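Local coordinates for transcriptional regulatory protein RcsB (Escherichia coli, PDB 5I4C) that is, through its receiver domain, the response regulator of the Rcs phosphorelay, which binds DNA to control capsule, biofilm and cell-division genes, at residues G33-E36 with A40-N43; D62-G67 with I71-R76. All blocks are in the same frame, centred on the assembly; numbering follows the deposited sequence.

Interaction 1 (G33-E36 with A40-N43); sequences GEFE and ALIN
The phenyl ring of F35, last residue of strand 29-35, lies against the start of helix 38-44, one face turned to L41 and the CD1-CE1 side to A40. Over that face comes the backbone of L41: its CA stands 3.9 Å from the centroid of the F35 ring and 17° off the ring normal, a CH-pi contact displaced from the ring centre toward the rim. The ring also touches main-chain atoms, F35 CD1 lying 3.6 Å from L41 N, while F35 CE1 approaches A40 O obliquely at 3.5 Å without a hydrogen bond. Two apolar contacts flank the CH-pi contact. On one side the methyl A40 CB reaches F35 CD1 at 3.8 Å; on the other, L41 CD1 packs on F35 CD2 at 3.7 Å, the two side chains crossing at about a right angle. Torsions explain the fit. F35 carries CG anti to its own carbonyl carbon (chi1 -60°), which sets CG beside the backbone N and turns a face of the ring to L41. L41 has CG anti to the backbone N, and chi2 of 57° directs CD1 to the CD2 side of the ring. The segments share no hydrogen bond, and the contact across them is made by van der Waals packing of the ring; A40 O is bonded instead to the side chain of N44. On the strand's other face E34 points away from the helix and forms a salt bridge with R20. F35 and L41 both reach I7 of strand 4-9, extending the contact into the sheet. Such packing of a strand against the helix that directly follows it belongs to the beta-alpha-beta crossover, here 29-35, 38-44 and 52-56, within the parallel-sheet CheY-like receiver fold.

Interaction 2 (D62-G67 with I71-R76); sequences DKYGDG and IKYIKR
In the receiver domain, the loop after strand 52-56 leads from the end of the strand carrying D56, the predicted phosphorylation site, into helix 67-77; here it folds back on that helix through two tyrosines and one backbone bond. Y64 of the loop and Y73 of the helix bring their rings to 4.7 Å between centroids with planes at 49°, a tilted pair that is neither a parallel stack nor edge-to-face. Y64 CD1 sits over one face of the Y73 ring, offset toward the rim, 3.5 Å from Y73 CE2. Beside it, Y64 CE1 passes 3.6 Å from Y73 OH, so one side of the loop ring runs along the outer end of the helix ring. Y73 reaches out with CG anti to its backbone N (chi1 -171°), whereas Y64 folds CG beside its own N. K63 CB lies over a face of the Y64 ring, and H77 stacks on Y73. Upstream of the helix, G65 has backbone angles suited to glycine, and G65 O accepts a hydrogen bond from S38 OG. Four residues before I71, G67 O accepts a hydrogen bond from I71 N at 3.1 Å, with a nearly straight N-H...O angle of 166°. The carbonyl also meets the I71 side chain, G67 O lying 3.5 Å from I71 CG1.

Interactions 1 and 2 each join a helix to the chain shortly before it, strand 29-35 in the first and a loop in the second. Both are partly buried, with L41 and I71 their buried members. Their chemistry differs: 33-36 with 40-43 is ring packing without a hydrogen bond and closes onto the sheet, whereas 62-67 with 71-76 combines a tyrosine pair with a helical backbone bond. The two meet directly where helix 38-44 meets helix 67-77 and the loop before it: I42, pointing away from F35, inserts CG2 against both tyrosines, 3.5 Å from Y64 CE2 and 3.6 Å from Y73 CE1. I42 CD1 also packs on I74 CG1.

Interaction 1 (G33-E36 with A40-N43)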
ATOM      1  N   GLY A  33      -8.102  -7.775  14.029  1.00 29.86           N
ATOM      2  CA  GLY A  33      -7.708  -8.805  13.059  1.00 27.72           C
ATOM      3  C   GLY A  33      -7.353  -8.239  11.730  1.00 26.66           C
ATOM      4  O   GLY A  33      -7.873  -7.173  11.353  1.00 24.63           O
ATOM      5  N   GLU A  34      -6.460  -8.943  11.038  1.00 25.72           N
ATOM      6  CA  GLU A  34      -6.122  -8.640   9.674  1.00 28.59           C
ATOM      7  C   GLU A  34      -6.179  -9.929   8.857  1.00 27.27           C
ATOM      8  O   GLU A  34      -5.558 -10.908   9.275  1.00 27.62           O
ATOM      9  CB  GLU A  34      -4.685  -8.155   9.577  1.00 32.40           C
ATOM     10  CG  GLU A  34      -4.428  -7.026  10.521  1.00 37.99           C
ATOM     11  CD  GLU A  34      -3.057  -6.404  10.269  1.00 41.91           C
ATOM     12  OE1 GLU A  34      -2.238  -7.025   9.549  1.00 49.22           O
ATOM     13  OE2 GLU A  34      -2.780  -5.331  10.816  1.00 47.59           O
ATOM     14  N   PHE A  35      -6.790  -9.879   7.680  1.00 24.54           N
ATOM     15  CA  PHE A  35      -6.875 -10.998   6.775  1.00 26.21           C
ATOM     16  C   PHE A  35      -6.544 -10.637   5.341  1.00 27.85           C
ATOM     17  O   PHE A  35      -6.657  -9.471   4.948  1.00 28.26           O
ATOM     18  CB  PHE A  35      -8.336 -11.497   6.858  1.00 25.80           C
ATOM     19  CG  PHE A  35      -8.700 -11.919   8.227  1.00 26.44           C
ATOM     20  CD1 PHE A  35      -8.345 -13.178   8.656  1.00 27.55           C
ATOM     21  CD2 PHE A  35      -9.343 -11.054   9.109  1.00 26.73           C
ATOM     22  CE1 PHE A  35      -8.639 -13.573   9.937  1.00 29.70           C
ATOM     23  CE2 PHE A  35      -9.605 -11.435  10.424  1.00 28.27           C
ATOM     24  CZ  PHE A  35      -9.271 -12.721  10.820  1.00 29.63           C
ATOM     25  N   GLU A  36      -6.136 -11.631   4.573  1.00 27.36           N
ATOM     26  CA  GLU A  36      -5.833 -11.512   3.164  1.00 29.35           C
ATOM     27  C   GLU A  36      -6.638 -12.399   2.253  1.00 28.79           C
ATOM     28  O   GLU A  36      -6.325 -12.520   1.062  1.00 28.97           O
ATOM     29  CB  GLU A  36      -4.332 -11.809   2.985  1.00 35.37           C
ATOM     30  CG  GLU A  36      -3.532 -10.938   3.937  1.00 38.90           C
ATOM     31  CD  GLU A  36      -2.026 -10.998   3.748  1.00 48.26           C
ATOM     32  OE1 GLU A  36      -1.339 -10.616   4.753  1.00 50.80           O
ATOM     33  OE2 GLU A  36      -1.548 -11.348   2.607  1.00 51.55           O
ATOM     34  N   ALA A  40     -10.268 -17.206   5.504  1.00 28.40           N
ATOM     35  CA  ALA A  40      -9.684 -16.902   6.783  1.00 27.18           C
ATOM     36  C   ALA A  40     -10.517 -15.862   7.522  1.00 26.36           C
ATOM     37  O   ALA A  40     -10.817 -16.024   8.689  1.00 26.99           O
ATOM     38  CB  ALA A  40      -8.224 -16.414   6.589  1.00 28.48           C
ATOM     39  N   LEU A  41     -10.923 -14.811   6.842  1.00 25.16           N
ATOM     40  CA  LEU A  41     -11.826 -13.846   7.418  1.00 24.57           C
ATOM     41  C   LEU A  41     -13.114 -14.428   8.039  1.00 25.39           C
ATOM     42  O   LEU A  41     -13.437 -14.180   9.227  1.00 24.17           O
ATOM     43  CB  LEU A  41     -12.274 -12.873   6.314  1.00 25.76           C
ATOM     44  CG  LEU A  41     -13.317 -11.817   6.722  1.00 24.38           C
ATOM     45  CD1 LEU A  41     -12.859 -10.967   7.884  1.00 24.81           C
ATOM     46  CD2 LEU A  41     -13.572 -10.860   5.579  1.00 25.71           C
ATOM     47  N   ILE A  42     -13.844 -15.148   7.221  1.00 25.32           N
ATOM     48  CA  ILE A  42     -15.136 -15.683   7.590  1.00 27.18           C
ATOM     49  C   ILE A  42     -14.971 -16.734   8.668  1.00 28.07           C
ATOM     50  O   ILE A  42     -15.756 -16.776   9.596  1.00 26.40           O
ATOM     51  CB  ILE A  42     -15.881 -16.279   6.370  1.00 28.48           C
ATOM     52  CG1 ILE A  42     -16.300 -15.202   5.346  1.00 30.52           C
ATOM     53  CG2 ILE A  42     -17.079 -17.174   6.791  1.00 28.79           C
ATOM     54  CD1 ILE A  42     -16.979 -14.023   5.960  1.00 33.61           C
ATOM     55  N   ASN A  43     -13.922 -17.546   8.564  1.00 29.22           N
ATOM     56  CA  ASN A  43     -13.639 -18.551   9.585  1.00 32.02           C
ATOM     57  C   ASN A  43     -13.363 -18.006  10.938  1.00 30.29           C
ATOM     58  O   ASN A  43     -13.764 -18.609  11.910  1.00 30.28           O
ATOM     59  CB  ASN A  43     -12.460 -19.444   9.225  1.00 35.23           C
ATOM     60  CG  ASN A  43     -12.816 -20.507   8.272  1.00 40.07           C
ATOM     61  OD1 ASN A  43     -13.969 -20.807   8.064  1.00 45.08           O
ATOM     62  ND2 ASN A  43     -11.815 -21.058   7.632  1.00 47.71           N
TER

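Interaction 2 (D62-G67 with I71-R76)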
ATOM      1  N   ASP A  62     -12.135 -18.844  -2.341  1.00 36.56           N
ATOM      2  CA  ASP A  62     -12.872 -19.840  -3.140  1.00 39.65           C
ATOM      3  C   ASP A  62     -14.213 -20.162  -2.488  1.00 37.63           C
ATOM      4  O   ASP A  62     -15.227 -20.103  -3.126  1.00 42.74           O
ATOM      5  CB  ASP A  62     -12.034 -21.139  -3.274  1.00 41.56           C
ATOM      6  CG  ASP A  62     -10.729 -20.949  -4.030  1.00 44.41           C
ATOM      7  OD1 ASP A  62     -10.629 -19.948  -4.726  1.00 44.46           O
ATOM      8  OD2 ASP A  62      -9.798 -21.826  -3.966  1.00 45.96           O
ATOM      9  N   LYS A  63     -14.216 -20.398  -1.185  1.00 37.16           N
ATOM     10  CA  LYS A  63     -15.401 -20.805  -0.458  1.00 39.58           C
ATOM     11  C   LYS A  63     -16.520 -19.792  -0.417  1.00 36.18           C
ATOM     12  O   LYS A  63     -17.656 -20.126  -0.657  1.00 36.64           O
ATOM     13  CB  LYS A  63     -15.078 -21.132   0.988  1.00 42.37           C
ATOM     14  CG  LYS A  63     -14.302 -22.404   1.246  1.00 51.05           C
ATOM     15  CD  LYS A  63     -14.630 -22.978   2.629  1.00 53.49           C
ATOM     16  CE  LYS A  63     -16.078 -23.429   2.670  1.00 58.52           C
ATOM     17  NZ  LYS A  63     -16.324 -24.225   3.896  1.00 63.22           N
ATOM     18  N   TYR A  64     -16.214 -18.575  -0.038  1.00 30.58           N
ATOM     19  CA  TYR A  64     -17.229 -17.571   0.180  1.00 31.53           C
ATOM     20  C   TYR A  64     -17.227 -16.415  -0.837  1.00 33.92           C
ATOM     21  O   TYR A  64     -18.170 -15.633  -0.881  1.00 36.05           O
ATOM     22  CB  TYR A  64     -17.106 -17.026   1.602  1.00 29.98           C
ATOM     23  CG  TYR A  64     -17.039 -18.114   2.674  1.00 30.49           C
ATOM     24  CD1 TYR A  64     -18.160 -18.880   3.001  1.00 31.68           C
ATOM     25  CD2 TYR A  64     -15.860 -18.365   3.362  1.00 31.39           C
ATOM     26  CE1 TYR A  64     -18.106 -19.885   3.966  1.00 34.38           C
ATOM     27  CE2 TYR A  64     -15.788 -19.352   4.337  1.00 34.66           C
ATOM     28  CZ  TYR A  64     -16.927 -20.117   4.623  1.00 35.21           C
ATOM     29  OH  TYR A  64     -16.832 -21.059   5.580  1.00 39.51           O
ATOM     30  N   GLY A  65     -16.155 -16.299  -1.630  1.00 32.11           N
ATOM     31  CA  GLY A  65     -16.089 -15.348  -2.693  1.00 31.44           C
ATOM     32  C   GLY A  65     -15.483 -14.000  -2.389  1.00 28.71           C
ATOM     33  O   GLY A  65     -14.872 -13.803  -1.328  1.00 28.38           O
ATOM     34  N   ASP A  66     -15.727 -13.061  -3.296  1.00 28.87           N
ATOM     35  CA  ASP A  66     -15.301 -11.659  -3.164  1.00 30.03           C
ATOM     36  C   ASP A  66     -16.452 -10.833  -3.712  1.00 30.97           C
ATOM     37  O   ASP A  66     -17.515 -11.414  -3.998  1.00 30.17           O
ATOM     38  CB  ASP A  66     -13.922 -11.446  -3.844  1.00 33.93           C
ATOM     39  CG  ASP A  66     -13.944 -11.591  -5.370  1.00 40.29           C
ATOM     40  OD1 ASP A  66     -15.007 -11.742  -5.965  1.00 44.47           O
ATOM     41  OD2 ASP A  66     -12.846 -11.542  -6.001  1.00 47.64           O
ATOM     42  N   GLY A  67     -16.268  -9.512  -3.781  1.00 31.11           N
ATOM     43  CA  GLY A  67     -17.230  -8.587  -4.243  1.00 33.45           C
ATOM     44  C   GLY A  67     -18.600  -8.680  -3.582  1.00 32.94           C
ATOM     45  O   GLY A  67     -18.720  -8.800  -2.384  1.00 31.56           O
ATOM     46  N   ILE A  71     -20.098  -9.763   0.172  1.00 27.59           N
ATOM     47  CA  ILE A  71     -20.959  -8.882   0.969  1.00 30.47           C
ATOM     48  C   ILE A  71     -22.272  -9.497   1.386  1.00 30.16           C
ATOM     49  O   ILE A  71     -22.694  -9.364   2.546  1.00 29.87           O
ATOM     50  CB  ILE A  71     -21.226  -7.528   0.301  1.00 34.15           C
ATOM     51  CG1 ILE A  71     -19.953  -6.700   0.136  1.00 33.62           C
ATOM     52  CG2 ILE A  71     -22.233  -6.692   1.119  1.00 36.46           C
ATOM     53  CD1 ILE A  71     -18.983  -6.897   1.247  1.00 35.13           C
ATOM     54  N   LYS A  72     -22.919 -10.142   0.458  1.00 32.54           N
ATOM     55  CA  LYS A  72     -24.179 -10.862   0.724  1.00 32.91           C
ATOM     56  C   LYS A  72     -24.010 -11.930   1.779  1.00 30.44           C
ATOM     57  O   LYS A  72     -24.829 -12.081   2.663  1.00 30.74           O
ATOM     58  CB  LYS A  72     -24.666 -11.529  -0.560  1.00 36.23           C
ATOM     59  CG  LYS A  72     -25.328 -10.581  -1.517  1.00 41.40           C
ATOM     60  CD  LYS A  72     -25.719 -11.310  -2.809  1.00 46.04           C
ATOM     61  CE  LYS A  72     -27.175 -11.086  -3.096  1.00 52.36           C
ATOM     62  NZ  LYS A  72     -27.405 -11.382  -4.514  1.00 58.61           N
ATOM     63  N   TYR A  73     -22.953 -12.688   1.680  1.00 29.51           N
ATOM     64  CA  TYR A  73     -22.601 -13.647   2.716  1.00 28.76           C
ATOM     65  C   TYR A  73     -22.505 -12.985   4.112  1.00 27.18           C
ATOM     66  O   TYR A  73     -23.163 -13.432   5.074  1.00 25.18           O
ATOM     67  CB  TYR A  73     -21.312 -14.425   2.347  1.00 29.63           C
ATOM     68  CG  TYR A  73     -21.063 -15.553   3.303  1.00 31.49           C
ATOM     69  CD1 TYR A  73     -20.491 -15.302   4.553  1.00 31.87           C
ATOM     70  CD2 TYR A  73     -21.548 -16.857   3.046  1.00 33.89           C
ATOM     71  CE1 TYR A  73     -20.356 -16.292   5.506  1.00 31.30           C
ATOM     72  CE2 TYR A  73     -21.363 -17.881   3.992  1.00 35.32           C
ATOM     73  CZ  TYR A  73     -20.770 -17.586   5.212  1.00 33.74           C
ATOM     74  OH  TYR A  73     -20.592 -18.486   6.190  1.00 34.88           O
ATOM     75  N   ILE A  74     -21.729 -11.923   4.217  1.00 26.20           N
ATOM     76  CA  ILE A  74     -21.514 -11.232   5.525  1.00 26.28           C
ATOM     77  C   ILE A  74     -22.803 -10.596   6.051  1.00 27.52           C
ATOM     78  O   ILE A  74     -23.100 -10.680   7.274  1.00 26.77           O
ATOM     79  CB  ILE A  74     -20.384 -10.200   5.425  1.00 27.54           C
ATOM     80  CG1 ILE A  74     -19.081 -10.927   5.097  1.00 28.80           C
ATOM     81  CG2 ILE A  74     -20.203  -9.463   6.741  1.00 26.38           C
ATOM     82  CD1 ILE A  74     -17.976 -10.052   4.701  1.00 30.94           C
ATOM     83  N   LYS A  75     -23.584  -9.964   5.172  1.00 27.42           N
ATOM     84  CA  LYS A  75     -24.830  -9.350   5.626  1.00 31.20           C
ATOM     85  C   LYS A  75     -25.780 -10.344   6.186  1.00 29.84           C
ATOM     86  O   LYS A  75     -26.492 -10.038   7.108  1.00 29.31           O
ATOM     87  CB  LYS A  75     -25.593  -8.603   4.548  1.00 36.18           C
ATOM     88  CG  LYS A  75     -24.881  -7.466   3.864  1.00 41.15           C
ATOM     89  CD  LYS A  75     -24.365  -6.393   4.799  1.00 48.80           C
ATOM     90  CE  LYS A  75     -25.443  -5.477   5.410  1.00 57.92           C
ATOM     91  NZ  LYS A  75     -24.772  -4.392   6.242  1.00 65.12           N
ATOM     92  N   ARG A  76     -25.764 -11.541   5.637  1.00 30.67           N
ATOM     93  CA  ARG A  76     -26.676 -12.593   6.089  1.00 32.94           C
ATOM     94  C   ARG A  76     -26.188 -13.245   7.351  1.00 30.80           C
ATOM     95  O   ARG A  76     -26.958 -13.489   8.275  1.00 30.56           O
ATOM     96  CB  ARG A  76     -26.757 -13.576   4.959  1.00 34.07           C
ATOM     97  CG  ARG A  76     -27.693 -14.649   5.181  1.00 37.20           C
ATOM     98  CD  ARG A  76     -28.021 -15.303   3.848  1.00 40.00           C
ATOM     99  NE  ARG A  76     -28.650 -16.492   4.316  1.00 41.59           N
ATOM    100  CZ  ARG A  76     -28.002 -17.618   4.599  1.00 44.52           C
ATOM    101  NH1 ARG A  76     -26.736 -17.786   4.290  1.00 41.91           N
ATOM    102  NH2 ARG A  76     -28.685 -18.625   5.120  1.00 46.96           N
TER